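Local structure of thiosulfate sulfurtransferase (Pseudomonas aeruginosa, 1YT8) at residues A[441-446]-A[458-463]; A[273-278]-A[348-353]; A[128-133]-A[201-206]; A[177-182]-A[245-250]; A[13-18]-A[521-526]. The protein probably transfers sulfur from thiosulfate to cyanide, as a thiosulfate sulfurtransferase with four rhodanese-like domains in one chain. All coordinates share one frame; numbering follows the deposited sequence.

Overall arrangement
Each of the four rhodanese-like domains contains a parallel five-stranded sheet of order 1-5-4-2-3. Contacts 1 and 2 join helices to strands of the fourth and third sheets; contact 3 joins a helix to the loop leading into edge strand 131-132 of the second. Contact 4 ties the second domain to helix 245-262, and contact 5 spans 502 residues to bring the C-terminal region onto helix 11-20. Contacts 3 and 4 touch, Leu-206 CD2 lying 4.0 Å from Val-178 CG1, whereas the centres of contacts 1 and 3 are 48 Å apart. Contact 5 approaches contact 2 to about 9 Å between nearest atoms. Bound sulfite lies among residues 193-198 and Gln-312; helix 197-208, which supplies half of contact 3, begins in that pocket.

Contact 1. Residues A[441-446]-A[458-463]; sequences LLARFA and VFLLDG
Leu-460 projects from strand 458-461 and divides its two methyl groups between Ala-443 and Arg-444, near the start of helix 441-454. The CD1 branch makes the methyl-to-methyl packing. It rests 3.6 Å from Ala-443 CB, and the same methyl lies 3.6 Å from the backbone N of Arg-444, so it is set against the helix surface itself. Ala-443 also touches Leu-435 of the neighbouring strand 432-436, so this small side chain touches two neighbouring strands.

The second kind of interaction is the packing of a methyl against a flat cation. Leu-460 CD2 lies over one face of the Arg-444 guanidinium, 3.5 Å above its plane but displaced toward the rim, and comes to 3.7 Å from NH2. The two side chains cross at about a right angle. Arg-444 runs extended through its first two torsions and then bends at chi3 (-74°), which brings the guanidinium back across the leucine; its CB is 3.7 Å from the same CD2, so the methyl is embraced by both ends of the arginine.

The guanidinium has a polar partner outside the two segments: NH1 bonds to Pro-374 O, which helps to hold the group over the leucine. The Leu-460 backbone is paired with Asp-377 and Ile-379 of the edge strand's region. With only 11 residues between the segments, the arrangement is the helix-on-strand packing of a beta-alpha-beta crossover, here strand 432-436, helix 441-454 and strand 458-461 of a rhodanese-like fold.

Contact 2. Residues A[273-278]-A[348-353]; sequences AQWQDE and QVAVLD
In the third rhodanese-like alpha/beta domain, helix 269-277 is laid against the parallel sheet through Trp-275, whose indole reaches Ala-350 on strand 348-352. The backbones stay well apart, the CA atoms of Trp-275 and Ala-350 being 10.8 Å from each other, so the ring spans the gap. Its far end does the touching: CH2 is 3.7 Å and CZ3 3.9 Å from Ala-350 CB, and the methyl meets the ring obliquely. The amide nitrogen NE2 of Gln-348 stands more loosely, 4.3 Å from CZ2 of Trp-275; that amide is engaged by Glu-265 at NE2 and by Arg-281 at OE1.

Strand 348-352 lies between strands 265-267 and 324-328 in the 1-5-4-2-3 order of the fold. Ala-350 faces helix 269-277, while Val-349 and Val-351 pack on helix 334-344, so the strand is sandwiched by helices. Trp-275 accordingly also touches Leu-267 and Val-326 on the flanking strands.

Arg-324 makes a cation-pi contact with the indole and a salt bridge with Glu-278 OE1. A second-shell link to Arg-324 comes from Gln-274, one helical turn before Glu-278: its NE2 donates to the other carboxylate oxygen, Glu-278 OE2, at 3.2 Å (N-H...O angle 160°), meeting it on the anti side and 27° out of the carboxylate plane.

Contact 3. Residues A[128-133]-A[201-206]; sequences HTPSLA and IGTQSL
Thr-129 overlaps two successive residues of helix 197-208, setting its methyl against Thr-203 and its hydroxyl beside Gln-204. The methyl pair is the first half: CG2 of Thr-129 lies 3.6 Å from CG2 of Thr-203, and the same Thr-129 methyl is 3.8 Å from Thr-203 CB. In Thr-129, chi1 of -48° puts OG1 beside the backbone N, and CG2 is therefore anti to that N; Thr-203 is turned the same way, so that methyl points at methyl. Pro-130 adds to the patch, its carbonyl O lying 4.0 Å from Thr-203 CG2.

The other branch of Thr-203 is used within its own helix: OG1 bonds to Ser-199 O, one turn earlier. Turned so, the side chain offers its methyl to the incoming segment and also reaches Val-191, Val-215 and Ala-217 of the sheet.

At Gln-204 the chain bends at chi2 (57°), which brings the end of its amide beside Thr-129 OG1. Both residues also touch Val-123 of helix 114-127, and Trp-341 of helix 334-344 covers another part of Gln-204.

The contact packs the connection into edge strand 131-132 on a helix that begins at the sulfite pocket. Its chemistry is mixed: Thr-129 meets the helix with both branches, its methyl on Thr-203 and its hydroxyl beside the Gln-204 amide, while the Thr-203 hydroxyl, turned back to Ser-199 O, is satisfied without help from the other segment.

Contact 4. Residues A[177-182]-A[245-250]; sequences RVAELA and QDTRKA
Thr-247 and Glu-180 join two helices, 174-181 of a rhodanese-like domain and the start of helix 245-262, in a helix-to-helix contact at the protein surface. Torsions decide which branch meets what. In Thr-247, chi1 of -59° sets OG1 beside the backbone N and sends CG2, anti to the backbone N, to Ala-179, so one side chain serves both neighbours. Glu-180 leaves its backbone with chi1 -55°, CG lying beside its own N, and then folds sharply at chi2 (-96°, away from the staggered values), which swings the carboxylate across to the threonine. The hydroxyl then donates to OE2 over 2.6 Å, on the anti lone pair, away from the other oxygen. The same fold brings Glu-180 CG to 4.0 Å from Thr-247 CG2.

Ser-244, just before helix 245-262, strengthens this join: its backbone N also bonds to Glu-180 OE2, and its OG bonds to Thr-247 OG1. Two donors thus hold OE2, and its position beside a helix start would probably favour the charged carboxylate.

Beside the polar join, Ala-179 CB abuts Thr-247 CG2 at 3.6 Å.

Contact 5. Residues A[13-18]-A[521-526]; sequences DIRAAL and DGTHGF
Arg-15 of helix 11-20 grips the carbonyl of Asp-521, the last residue of helix 514-521. NH1 donates over 2.9 Å to Asp-521 O and approaches nearly along the C=O axis (169°), the oxygen sitting at the edge of the guanidinium, close to its plane. NH2 adds a weak second bond to the same oxygen at 3.5 Å. Water 1 accepts from NH2 and gives a weak bond back to Asp-521 O, so the acceptor is ringed by one firm bond and two weak ones. An extended arginine chain from CG to NE delivers the group this far; the positive charge beside a helix C-terminus is probably favourable.

Within the loop, Asp-521 OD2 takes two donors, Thr-523 OG1 at 2.5 Å and Thr-523 N at 3.0 Å. The hydroxyl comes on the syn side, the N-H from above the carboxylate plane. This fixes Thr-523, whose chi1 of 70° places OG1 between the backbone N and carbonyl carbon and leaves CG2 facing Arg-15, 3.3 Å from NH1. Leu-18 completes the packing, CD1 lying 3.7 Å from Thr-523 OG1.

A second bridge is made by water 2, which donates to both Leu-18 O (2.9 Å) and Thr-523 O.

The loop half is an Asx turn from Asp-521 to Thr-523 at the end of helix 514-521, passing through Gly-522 with positive phi; with it the C-terminal region is docked on helix 11-20 of the first rhodanese-like domain.

Contact 1. Residues A[441-446]-A[458-463]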
# COMPACT_ATOMS: atom_id res chain seq x y z
N LEU A 441 -19.04 -4.90 6.88
CA LEU A 441 -18.42 -3.75 7.52
C LEU A 441 -18.57 -2.44 6.76
O LEU A 441 -19.05 -1.45 7.31
CB LEU A 441 -16.93 -4.01 7.76
CG LEU A 441 -16.18 -2.85 8.43
CD1 LEU A 441 -16.86 -2.49 9.74
CD2 LEU A 441 -14.73 -3.24 8.66
N LEU A 442 -18.17 -2.43 5.49
CA LEU A 442 -18.28 -1.21 4.70
C LEU A 442 -19.73 -0.85 4.41
O LEU A 442 -20.10 0.33 4.43
CB LEU A 442 -17.52 -1.33 3.39
CG LEU A 442 -17.63 -0.10 2.48
CD1 LEU A 442 -17.40 1.18 3.28
CD2 LEU A 442 -16.62 -0.21 1.34
N ALA A 443 -20.56 -1.86 4.16
CA ALA A 443 -21.97 -1.62 3.87
C ALA A 443 -22.70 -0.95 5.03
O ALA A 443 -23.61 -0.14 4.81
CB ALA A 443 -22.65 -2.94 3.51
N ARG A 444 -22.29 -1.27 6.26
CA ARG A 444 -22.90 -0.69 7.45
C ARG A 444 -22.76 0.83 7.48
O ARG A 444 -23.67 1.54 7.88
CB ARG A 444 -22.27 -1.29 8.72
CG ARG A 444 -22.82 -0.71 10.03
CD ARG A 444 -22.14 -1.32 11.25
NE ARG A 444 -22.56 -2.70 11.53
CZ ARG A 444 -23.69 -3.03 12.15
NH1 ARG A 444 -24.53 -2.09 12.57
NH2 ARG A 444 -23.98 -4.31 12.36
N PHE A 445 -21.60 1.33 7.04
CA PHE A 445 -21.36 2.77 7.03
C PHE A 445 -22.16 3.48 5.94
O PHE A 445 -22.27 4.71 5.94
CB PHE A 445 -19.87 3.05 6.84
CG PHE A 445 -19.06 2.87 8.08
CD1 PHE A 445 -19.00 3.87 9.05
CD2 PHE A 445 -18.37 1.68 8.31
CE1 PHE A 445 -18.28 3.69 10.23
CE2 PHE A 445 -17.65 1.49 9.49
CZ PHE A 445 -17.61 2.50 10.45
N ALA A 446 -22.73 2.70 5.02
CA ALA A 446 -23.51 3.26 3.92
C ALA A 446 -25.02 3.27 4.14
O ALA A 446 -25.75 3.89 3.37
CB ALA A 446 -23.18 2.51 2.63
N VAL A 458 -34.14 0.28 4.56
CA VAL A 458 -32.80 -0.22 4.24
C VAL A 458 -32.33 -1.18 5.32
O VAL A 458 -32.46 -0.90 6.52
CB VAL A 458 -31.79 0.95 4.11
CG1 VAL A 458 -30.41 0.40 3.74
CG2 VAL A 458 -32.25 1.93 3.04
N PHE A 459 -31.77 -2.31 4.89
CA PHE A 459 -31.27 -3.33 5.80
C PHE A 459 -29.83 -3.72 5.49
O PHE A 459 -29.35 -3.53 4.37
CB PHE A 459 -32.14 -4.58 5.70
CG PHE A 459 -33.53 -4.39 6.23
CD1 PHE A 459 -33.86 -4.80 7.52
CD2 PHE A 459 -34.50 -3.77 5.45
CE1 PHE A 459 -35.14 -4.60 8.02
CE2 PHE A 459 -35.79 -3.56 5.95
CZ PHE A 459 -36.11 -3.98 7.23
N LEU A 460 -29.16 -4.28 6.49
CA LEU A 460 -27.78 -4.73 6.36
C LEU A 460 -27.76 -6.25 6.44
O LEU A 460 -28.32 -6.83 7.37
CB LEU A 460 -26.92 -4.16 7.49
CG LEU A 460 -25.44 -4.56 7.49
CD1 LEU A 460 -24.75 -3.96 6.27
CD2 LEU A 460 -24.77 -4.07 8.78
N LEU A 461 -27.13 -6.89 5.47
CA LEU A 461 -27.04 -8.34 5.48
C LEU A 461 -26.11 -8.75 6.61
O LEU A 461 -24.93 -8.39 6.62
CB LEU A 461 -26.49 -8.85 4.14
CG LEU A 461 -26.36 -10.37 4.00
CD1 LEU A 461 -27.72 -11.02 4.23
CD2 LEU A 461 -25.84 -10.72 2.61
N ASP A 462 -26.65 -9.50 7.57
CA ASP A 462 -25.90 -9.97 8.73
C ASP A 462 -24.73 -10.85 8.30
O ASP A 462 -24.94 -11.97 7.83
CB ASP A 462 -26.82 -10.77 9.65
CG ASP A 462 -26.34 -10.78 11.10
OD1 ASP A 462 -25.12 -10.82 11.34
OD2 ASP A 462 -27.21 -10.76 12.00
N GLY A 463 -23.51 -10.35 8.44
CA GLY A 463 -22.34 -11.14 8.06
C GLY A 463 -21.90 -10.97 6.61
O GLY A 463 -20.92 -11.58 6.18

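Contact 2. Residues A[273-278]-A[348-353]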
# COMPACT_ATOMS: atom_id res chain seq x y z
N ALA A 273 7.34 4.63 24.50
CA ALA A 273 6.24 5.11 25.33
C ALA A 273 6.24 6.63 25.39
O ALA A 273 5.18 7.27 25.31
CB ALA A 273 6.33 4.52 26.73
N GLN A 274 7.42 7.22 25.52
CA GLN A 274 7.56 8.67 25.59
C GLN A 274 7.04 9.32 24.31
O GLN A 274 6.28 10.29 24.36
CB GLN A 274 9.02 9.05 25.81
CG GLN A 274 9.29 10.55 25.77
CD GLN A 274 8.37 11.33 26.69
OE1 GLN A 274 8.21 10.99 27.86
NE2 GLN A 274 7.77 12.40 26.16
N TRP A 275 7.46 8.79 23.16
CA TRP A 275 7.03 9.33 21.88
C TRP A 275 5.51 9.28 21.75
O TRP A 275 4.88 10.25 21.31
CB TRP A 275 7.67 8.56 20.73
CG TRP A 275 9.01 9.09 20.32
CD1 TRP A 275 9.79 9.97 21.01
CD2 TRP A 275 9.74 8.77 19.13
NE1 TRP A 275 10.96 10.22 20.33
CE2 TRP A 275 10.95 9.49 19.17
CE3 TRP A 275 9.48 7.94 18.03
CZ2 TRP A 275 11.91 9.41 18.15
CZ3 TRP A 275 10.44 7.85 17.01
CH2 TRP A 275 11.64 8.59 17.08
N GLN A 276 4.92 8.16 22.15
CA GLN A 276 3.48 7.99 22.08
C GLN A 276 2.77 8.92 23.07
O GLN A 276 1.58 9.19 22.93
CB GLN A 276 3.11 6.54 22.37
CG GLN A 276 3.79 5.54 21.45
CD GLN A 276 3.58 4.10 21.89
OE1 GLN A 276 3.80 3.75 23.05
NE2 GLN A 276 3.16 3.25 20.95
N ASP A 277 3.52 9.42 24.05
CA ASP A 277 2.96 10.32 25.05
C ASP A 277 2.98 11.77 24.56
O ASP A 277 2.34 12.64 25.16
CB ASP A 277 3.75 10.20 26.36
CG ASP A 277 3.10 10.97 27.51
OD1 ASP A 277 1.93 10.66 27.84
OD2 ASP A 277 3.75 11.87 28.07
N GLU A 278 3.71 12.02 23.48
CA GLU A 278 3.81 13.37 22.91
C GLU A 278 2.68 13.52 21.90
O GLU A 278 2.77 13.07 20.76
CB GLU A 278 5.17 13.56 22.24
CG GLU A 278 6.32 13.06 23.10
CD GLU A 278 7.69 13.45 22.56
OE1 GLU A 278 7.90 13.35 21.33
OE2 GLU A 278 8.55 13.84 23.37
N GLN A 348 11.49 10.69 9.65
CA GLN A 348 12.14 10.63 10.96
C GLN A 348 11.78 9.21 11.35
O GLN A 348 10.60 8.87 11.49
CB GLN A 348 11.52 11.63 11.94
CG GLN A 348 11.92 11.34 13.39
CD GLN A 348 11.58 12.48 14.33
OE1 GLN A 348 10.59 13.19 14.14
NE2 GLN A 348 12.41 12.66 15.36
N VAL A 349 12.79 8.37 11.50
CA VAL A 349 12.54 6.97 11.81
C VAL A 349 13.51 6.42 12.85
O VAL A 349 14.68 6.79 12.90
CB VAL A 349 12.63 6.12 10.52
CG1 VAL A 349 13.99 6.30 9.88
CG2 VAL A 349 12.37 4.65 10.84
N ALA A 350 12.99 5.53 13.69
CA ALA A 350 13.78 4.91 14.73
C ALA A 350 13.56 3.40 14.70
O ALA A 350 12.53 2.92 14.23
CB ALA A 350 13.37 5.46 16.09
N VAL A 351 14.55 2.65 15.19
CA VAL A 351 14.45 1.20 15.28
C VAL A 351 14.36 0.91 16.78
O VAL A 351 15.11 1.47 17.57
CB VAL A 351 15.69 0.51 14.68
CG1 VAL A 351 15.67 -0.98 15.01
CG2 VAL A 351 15.71 0.71 13.16
N LEU A 352 13.43 0.03 17.16
CA LEU A 352 13.23 -0.31 18.56
C LEU A 352 14.22 -1.38 19.04
O LEU A 352 14.18 -2.52 18.58
CB LEU A 352 11.79 -0.79 18.77
CG LEU A 352 11.24 -0.86 20.19
CD1 LEU A 352 11.48 0.46 20.91
CD2 LEU A 352 9.74 -1.17 20.13
N ASP A 353 15.11 -0.99 19.95
CA ASP A 353 16.12 -1.90 20.50
C ASP A 353 15.74 -2.49 21.86
O ASP A 353 14.85 -1.98 22.54
CB ASP A 353 17.47 -1.19 20.66
CG ASP A 353 18.02 -0.66 19.36
OD1 ASP A 353 17.89 -1.35 18.33
OD2 ASP A 353 18.60 0.45 19.37

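Contact 3. Residues A[128-133]-A[201-206]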
# COMPACT_ATOMS: atom_id res chain seq x y z
N HIS A 128 24.38 4.73 -9.21
CA HIS A 128 24.64 3.94 -10.42
C HIS A 128 24.49 2.45 -10.12
O HIS A 128 25.30 1.64 -10.55
CB HIS A 128 26.04 4.24 -10.94
CG HIS A 128 26.32 5.70 -11.12
ND1 HIS A 128 25.61 6.48 -12.01
CD2 HIS A 128 27.18 6.53 -10.50
CE1 HIS A 128 26.02 7.73 -11.92
NE2 HIS A 128 26.98 7.79 -11.01
N THR A 129 23.44 2.12 -9.37
CA THR A 129 23.16 0.73 -8.99
C THR A 129 23.26 -0.18 -10.22
O THR A 129 22.57 0.03 -11.22
CB THR A 129 21.75 0.62 -8.39
OG1 THR A 129 21.59 1.65 -7.40
CG2 THR A 129 21.55 -0.74 -7.74
N PRO A 130 24.13 -1.21 -10.14
CA PRO A 130 24.34 -2.15 -11.25
C PRO A 130 23.08 -2.86 -11.72
O PRO A 130 22.19 -3.17 -10.92
CB PRO A 130 25.35 -3.14 -10.67
CG PRO A 130 26.05 -2.36 -9.62
CD PRO A 130 24.93 -1.60 -8.97
N SER A 131 23.01 -3.11 -13.02
CA SER A 131 21.87 -3.82 -13.60
C SER A 131 22.31 -4.66 -14.80
O SER A 131 23.35 -4.40 -15.42
CB SER A 131 20.77 -2.83 -14.02
OG SER A 131 21.17 -2.01 -15.10
N LEU A 132 21.52 -5.69 -15.09
CA LEU A 132 21.78 -6.60 -16.20
C LEU A 132 20.55 -6.63 -17.10
O LEU A 132 19.43 -6.64 -16.61
CB LEU A 132 22.05 -8.01 -15.68
CG LEU A 132 23.36 -8.22 -14.93
CD1 LEU A 132 23.35 -9.57 -14.24
CD2 LEU A 132 24.52 -8.12 -15.91
N ALA A 133 20.77 -6.65 -18.41
CA ALA A 133 19.66 -6.70 -19.35
C ALA A 133 19.00 -8.06 -19.28
O ALA A 133 19.64 -9.05 -18.93
CB ALA A 133 20.17 -6.45 -20.77
N ILE A 201 16.20 -0.93 -5.10
CA ILE A 201 16.32 -0.84 -3.65
C ILE A 201 16.95 -2.11 -3.08
O ILE A 201 17.80 -2.06 -2.19
CB ILE A 201 14.94 -0.61 -2.99
CG1 ILE A 201 14.34 0.72 -3.47
CG2 ILE A 201 15.07 -0.62 -1.47
CD1 ILE A 201 15.18 1.94 -3.10
N GLY A 202 16.53 -3.27 -3.60
CA GLY A 202 17.07 -4.52 -3.13
C GLY A 202 18.54 -4.70 -3.47
O GLY A 202 19.34 -5.15 -2.64
N THR A 203 18.91 -4.34 -4.69
CA THR A 203 20.30 -4.46 -5.11
C THR A 203 21.17 -3.51 -4.30
O THR A 203 22.22 -3.90 -3.79
CB THR A 203 20.46 -4.15 -6.61
OG1 THR A 203 19.70 -5.09 -7.37
CG2 THR A 203 21.93 -4.23 -7.03
N GLN A 204 20.73 -2.27 -4.16
CA GLN A 204 21.50 -1.29 -3.41
C GLN A 204 21.55 -1.65 -1.92
O GLN A 204 22.52 -1.32 -1.24
CB GLN A 204 20.94 0.12 -3.62
CG GLN A 204 21.92 1.22 -3.19
CD GLN A 204 23.27 1.14 -3.91
OE1 GLN A 204 24.33 1.18 -3.28
NE2 GLN A 204 23.23 1.02 -5.23
N SER A 205 20.52 -2.32 -1.42
CA SER A 205 20.51 -2.73 -0.01
C SER A 205 21.68 -3.68 0.24
O SER A 205 22.41 -3.55 1.23
CB SER A 205 19.21 -3.47 0.35
OG SER A 205 18.09 -2.62 0.36
N LEU A 206 21.84 -4.64 -0.66
CA LEU A 206 22.92 -5.62 -0.55
C LEU A 206 24.29 -4.98 -0.68
O LEU A 206 25.24 -5.38 0.00
CB LEU A 206 22.73 -6.72 -1.61
CG LEU A 206 21.50 -7.61 -1.42
CD1 LEU A 206 21.34 -8.54 -2.62
CD2 LEU A 206 21.64 -8.41 -0.13

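Contact 4. Residues A[177-182]-A[245-250]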
# COMPACT_ATOMS: atom_id res chain seq x y z
N ARG A 177 18.67 -12.93 4.50
CA ARG A 177 18.72 -14.28 3.95
C ARG A 177 19.78 -14.60 2.90
O ARG A 177 20.05 -15.78 2.64
CB ARG A 177 17.36 -14.63 3.33
CG ARG A 177 16.16 -14.15 4.13
CD ARG A 177 15.85 -15.04 5.31
NE ARG A 177 14.75 -14.49 6.10
CZ ARG A 177 14.22 -15.08 7.16
NH1 ARG A 177 14.69 -16.25 7.57
NH2 ARG A 177 13.24 -14.49 7.83
N VAL A 178 20.38 -13.58 2.30
CA VAL A 178 21.35 -13.80 1.22
C VAL A 178 22.52 -14.74 1.48
O VAL A 178 22.93 -15.48 0.59
CB VAL A 178 21.90 -12.45 0.67
CG1 VAL A 178 22.80 -11.79 1.69
CG2 VAL A 178 22.63 -12.69 -0.65
N ALA A 179 23.07 -14.72 2.69
CA ALA A 179 24.21 -15.59 3.00
C ALA A 179 23.86 -17.08 2.90
O ALA A 179 24.72 -17.91 2.63
CB ALA A 179 24.76 -15.26 4.38
N GLU A 180 22.59 -17.41 3.14
CA GLU A 180 22.13 -18.80 3.08
C GLU A 180 21.74 -19.20 1.66
O GLU A 180 21.75 -20.38 1.32
CB GLU A 180 20.91 -18.98 4.00
CG GLU A 180 21.11 -18.57 5.45
CD GLU A 180 21.48 -19.73 6.37
OE1 GLU A 180 20.88 -20.82 6.24
OE2 GLU A 180 22.36 -19.54 7.24
N LEU A 181 21.39 -18.23 0.83
CA LEU A 181 21.00 -18.51 -0.55
C LEU A 181 22.17 -18.40 -1.52
O LEU A 181 22.15 -19.00 -2.60
CB LEU A 181 19.87 -17.57 -0.98
CG LEU A 181 18.56 -17.72 -0.20
CD1 LEU A 181 17.57 -16.65 -0.64
CD2 LEU A 181 17.97 -19.11 -0.42
N ALA A 182 23.19 -17.64 -1.13
CA ALA A 182 24.38 -17.45 -1.96
C ALA A 182 25.63 -17.44 -1.07
O ALA A 182 26.35 -16.45 -1.00
CB ALA A 182 24.27 -16.14 -2.73
N GLN A 245 22.16 -18.67 13.39
CA GLN A 245 22.45 -17.51 14.23
C GLN A 245 23.72 -16.81 13.75
O GLN A 245 23.84 -15.59 13.87
CB GLN A 245 22.61 -17.95 15.69
CG GLN A 245 21.29 -18.26 16.37
CD GLN A 245 20.34 -17.07 16.35
OE1 GLN A 245 20.67 -15.99 16.81
NE2 GLN A 245 19.15 -17.28 15.80
N ASP A 246 24.66 -17.59 13.22
CA ASP A 246 25.91 -17.04 12.72
C ASP A 246 25.60 -16.06 11.59
O ASP A 246 26.06 -14.92 11.59
CB ASP A 246 26.81 -18.17 12.20
CG ASP A 246 28.24 -17.73 11.95
OD1 ASP A 246 28.47 -16.89 11.05
OD2 ASP A 246 29.15 -18.22 12.66
N THR A 247 24.79 -16.52 10.64
CA THR A 247 24.39 -15.70 9.51
C THR A 247 23.74 -14.40 9.99
O THR A 247 24.09 -13.31 9.54
CB THR A 247 23.37 -16.46 8.62
OG1 THR A 247 23.97 -17.67 8.14
CG2 THR A 247 22.94 -15.60 7.44
N ARG A 248 22.79 -14.53 10.91
CA ARG A 248 22.06 -13.38 11.45
C ARG A 248 22.97 -12.32 12.09
O ARG A 248 22.91 -11.15 11.72
CB ARG A 248 21.04 -13.86 12.49
CG ARG A 248 20.09 -12.78 12.98
CD ARG A 248 19.54 -13.12 14.36
NE ARG A 248 20.60 -13.12 15.36
CZ ARG A 248 21.20 -12.03 15.82
NH1 ARG A 248 20.84 -10.83 15.37
NH2 ARG A 248 22.18 -12.13 16.71
N LYS A 249 23.79 -12.74 13.04
CA LYS A 249 24.69 -11.83 13.75
C LYS A 249 25.56 -10.99 12.82
O LYS A 249 25.71 -9.78 13.04
CB LYS A 249 25.57 -12.63 14.71
CG LYS A 249 26.48 -11.78 15.58
CD LYS A 249 27.33 -12.68 16.47
CE LYS A 249 28.35 -11.89 17.26
NZ LYS A 249 29.22 -12.81 18.07
N ALA A 250 26.13 -11.62 11.80
CA ALA A 250 26.99 -10.91 10.86
C ALA A 250 26.19 -9.87 10.07
O ALA A 250 26.61 -8.72 9.95
CB ALA A 250 27.64 -11.91 9.91

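Contact 5. Residues A[13-18]-A[521-526]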
# COMPACT_ATOMS: atom_id res chain seq x y z
N ASP A 13 0.20 26.84 1.17
CA ASP A 13 0.15 26.43 2.58
C ASP A 13 0.79 25.05 2.71
O ASP A 13 1.58 24.79 3.62
CB ASP A 13 -1.30 26.34 3.08
CG ASP A 13 -1.96 27.69 3.24
OD1 ASP A 13 -1.35 28.59 3.85
OD2 ASP A 13 -3.11 27.85 2.76
N ILE A 14 0.41 24.15 1.80
CA ILE A 14 0.94 22.79 1.82
C ILE A 14 2.44 22.78 1.54
O ILE A 14 3.20 22.10 2.22
CB ILE A 14 0.23 21.90 0.76
CG1 ILE A 14 -1.28 21.84 1.04
CG2 ILE A 14 0.86 20.51 0.75
CD1 ILE A 14 -1.66 21.28 2.41
N ARG A 15 2.87 23.54 0.52
CA ARG A 15 4.28 23.59 0.17
C ARG A 15 5.11 24.11 1.34
O ARG A 15 6.21 23.61 1.60
CB ARG A 15 4.51 24.48 -1.05
CG ARG A 15 5.94 24.47 -1.56
CD ARG A 15 6.13 25.40 -2.75
NE ARG A 15 7.50 25.38 -3.25
CZ ARG A 15 8.01 24.40 -4.00
NH1 ARG A 15 7.27 23.36 -4.34
NH2 ARG A 15 9.28 24.48 -4.40
N ALA A 16 4.60 25.13 2.02
CA ALA A 16 5.30 25.70 3.16
C ALA A 16 5.46 24.64 4.25
O ALA A 16 6.54 24.50 4.84
CB ALA A 16 4.54 26.91 3.71
N ALA A 17 4.40 23.89 4.52
CA ALA A 17 4.47 22.86 5.55
C ALA A 17 5.44 21.73 5.17
O ALA A 17 6.19 21.24 6.02
CB ALA A 17 3.07 22.29 5.83
N LEU A 18 5.44 21.34 3.90
CA LEU A 18 6.34 20.29 3.42
C LEU A 18 7.80 20.71 3.57
O LEU A 18 8.65 19.91 3.97
CB LEU A 18 6.05 19.95 1.96
CG LEU A 18 4.72 19.25 1.67
CD1 LEU A 18 4.50 19.16 0.16
CD2 LEU A 18 4.72 17.86 2.30
N ASP A 521 9.36 19.47 -8.39
CA ASP A 521 8.56 19.56 -7.17
C ASP A 521 9.35 20.25 -6.07
O ASP A 521 8.87 21.20 -5.46
CB ASP A 521 8.15 18.17 -6.70
CG ASP A 521 7.37 18.22 -5.40
OD1 ASP A 521 6.17 18.55 -5.43
OD2 ASP A 521 7.98 17.95 -4.34
N GLY A 522 10.56 19.75 -5.81
CA GLY A 522 11.44 20.33 -4.80
C GLY A 522 11.06 20.32 -3.33
O GLY A 522 11.61 21.10 -2.55
N THR A 523 10.13 19.45 -2.93
CA THR A 523 9.71 19.40 -1.53
C THR A 523 9.96 18.04 -0.86
O THR A 523 9.65 17.86 0.31
CB THR A 523 8.21 19.71 -1.40
OG1 THR A 523 7.45 18.62 -1.95
CG2 THR A 523 7.85 20.99 -2.16
N HIS A 524 10.54 17.10 -1.60
CA HIS A 524 10.79 15.76 -1.07
C HIS A 524 11.84 15.62 0.03
O HIS A 524 11.65 14.89 1.00
CB HIS A 524 11.11 14.81 -2.23
CG HIS A 524 12.25 15.27 -3.09
ND1 HIS A 524 13.57 15.09 -2.74
CD2 HIS A 524 12.26 15.93 -4.28
CE1 HIS A 524 14.35 15.61 -3.67
NE2 HIS A 524 13.58 16.13 -4.62
N GLY A 525 12.96 16.32 -0.12
CA GLY A 525 14.01 16.23 0.89
C GLY A 525 14.73 14.89 0.90
O GLY A 525 15.36 14.53 1.90
N PHE A 526 14.65 14.14 -0.19
CA PHE A 526 15.32 12.85 -0.28
C PHE A 526 16.83 13.02 -0.38
O PHE A 526 17.31 14.03 -0.88
CB PHE A 526 14.92 12.07 -1.54
CG PHE A 526 13.46 11.74 -1.64
CD1 PHE A 526 12.63 11.73 -0.53
CD2 PHE A 526 12.92 11.36 -2.88
CE1 PHE A 526 11.29 11.35 -0.63
CE2 PHE A 526 11.58 10.97 -2.99
CZ PHE A 526 10.77 10.97 -1.86
O HOH W 1 10.16 23.50 -6.87
O HOH W 2 11.12 18.60 3.12